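Local coordinates for excinuclease ABC, subunit A. (Deinococcus radiodurans, PDB 2VF7), which binds nucleotide and DNA as a zinc-containing UvrA-family ABC protein, probably hydrolysing ATP while recognising damaged DNA for excision repair, at residues E60-R63 with R64-S68. The protein carries 1 engineered substitution. Residues are numbered along the deposited sequence; the frame is centred on the assembly and turned at random.
Sequences EAQR and RYLES
Glu-60 and Arg-64 are brought together by different settings of the first torsion: CG of Glu-60 stands anti to the backbone N (chi1 -180°), whereas CG of Arg-64 lies beside its own N (chi1 -71°) and runs back along the helix. A bend at chi2 of Glu-60 then presents OE2 to the arginine, 3.1 Å from Arg-64 NE and 3.3 Å from Arg-64 NH2. Both hydrogen bonds of this salt bridge are weak and bent, with N-H...O angles near 125°; Glu-60 CG lies over one face of the guanidinium, towards its rim. NH2 is also hydrogen-bonded to the backbone O of Ile-88, which ties the arginine to a neighbouring part of the chain. Glu-60 OE2 also forms a salt bridge with Arg-63 NH1 at 3.2 Å, so one carboxylate oxygen would help offset two adjacent positive charges. The four charged residues all lie on helix 49-69, the helix that follows the Walker A P-loop of the first nucleotide-binding site, in its last turns, away from the nucleotide. Arg-63 reaches on to Glu-67, whose OE2 lies 3.4 Å from Arg-63 NE but well out of the guanidinium plane; this pair is held by charge alone and completes a four-residue network. Main-chain bonds run beneath it, among them Leu-66 N to Gln-62 O at 3.1 Å, and Ser-68 OG returns to Arg-64 O at 3.2 Å. On another side of the helix, the ring of Tyr-65 meets that of Tyr-65 of the second subunit, with Gln-62 packing on Val-69 of that subunit.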
# COMPACT_ATOMS: atom_id res chain seq x y z
N GLU A 60 -12.59 -6.37 10.32
CA GLU A 60 -12.54 -7.68 9.64
C GLU A 60 -12.80 -7.54 8.13
O GLU A 60 -12.10 -8.12 7.32
CB GLU A 60 -13.50 -8.67 10.32
CG GLU A 60 -13.55 -10.09 9.74
CD GLU A 60 -12.32 -10.93 10.04
OE1 GLU A 60 -11.44 -10.48 10.80
OE2 GLU A 60 -12.23 -12.05 9.49
N ALA A 61 -13.79 -6.75 7.76
CA ALA A 61 -14.08 -6.47 6.34
C ALA A 61 -12.90 -5.89 5.55
O ALA A 61 -12.74 -6.20 4.37
CB ALA A 61 -15.28 -5.56 6.21
N GLN A 62 -12.08 -5.04 6.19
CA GLN A 62 -10.91 -4.45 5.52
C GLN A 62 -9.70 -5.35 5.45
O GLN A 62 -9.03 -5.40 4.43
CB GLN A 62 -10.49 -3.13 6.15
CG GLN A 62 -11.16 -1.93 5.52
CD GLN A 62 -10.21 -0.77 5.23
OE1 GLN A 62 -10.49 0.06 4.34
NE2 GLN A 62 -9.08 -0.70 5.96
N ARG A 63 -9.41 -6.04 6.55
CA ARG A 63 -8.39 -7.08 6.57
C ARG A 63 -8.56 -8.10 5.43
O ARG A 63 -7.60 -8.45 4.77
CB ARG A 63 -8.43 -7.80 7.92
CG ARG A 63 -7.44 -8.92 8.10
CD ARG A 63 -7.99 -9.92 9.10
NE ARG A 63 -7.35 -11.22 8.98
CZ ARG A 63 -7.96 -12.33 8.59
NH1 ARG A 63 -9.25 -12.33 8.27
NH2 ARG A 63 -7.27 -13.47 8.52
N ARG A 64 -9.78 -8.58 5.23
CA ARG A 64 -10.08 -9.60 4.22
C ARG A 64 -9.83 -9.12 2.80
O ARG A 64 -9.18 -9.80 2.01
CB ARG A 64 -11.55 -10.04 4.32
CG ARG A 64 -11.86 -10.84 5.55
CD ARG A 64 -13.31 -11.26 5.55
NE ARG A 64 -13.59 -12.15 6.67
CZ ARG A 64 -14.81 -12.53 7.02
NH1 ARG A 64 -15.86 -12.10 6.33
NH2 ARG A 64 -14.97 -13.34 8.06
N TYR A 65 -10.35 -7.93 2.50
CA TYR A 65 -10.19 -7.33 1.19
C TYR A 65 -8.72 -7.14 0.84
O TYR A 65 -8.26 -7.63 -0.20
CB TYR A 65 -11.00 -6.02 1.06
CG TYR A 65 -11.04 -5.48 -0.35
CD1 TYR A 65 -11.86 -6.06 -1.33
CD2 TYR A 65 -10.22 -4.42 -0.73
CE1 TYR A 65 -11.88 -5.57 -2.64
CE2 TYR A 65 -10.22 -3.94 -2.04
CZ TYR A 65 -11.05 -4.51 -2.98
OH TYR A 65 -11.05 -4.00 -4.25
N LEU A 66 -7.97 -6.47 1.72
CA LEU A 66 -6.57 -6.14 1.42
C LEU A 66 -5.64 -7.34 1.31
O LEU A 66 -4.64 -7.28 0.61
CB LEU A 66 -6.01 -5.12 2.43
CG LEU A 66 -6.63 -3.72 2.43
CD1 LEU A 66 -6.40 -3.06 3.79
CD2 LEU A 66 -6.09 -2.85 1.29
N GLU A 67 -5.98 -8.43 1.99
CA GLU A 67 -5.22 -9.67 1.89
C GLU A 67 -5.54 -10.44 0.60
O GLU A 67 -4.79 -11.32 0.18
CB GLU A 67 -5.53 -10.57 3.07
CG GLU A 67 -5.00 -10.09 4.41
CD GLU A 67 -5.06 -11.19 5.46
OE1 GLU A 67 -5.31 -12.37 5.09
OE2 GLU A 67 -4.87 -10.88 6.65
N SER A 68 -6.66 -10.11 -0.01
CA SER A 68 -7.02 -10.68 -1.29
C SER A 68 -6.43 -9.88 -2.43
O SER A 68 -6.05 -10.47 -3.44
CB SER A 68 -8.53 -10.73 -1.42
OG SER A 68 -9.04 -11.71 -0.55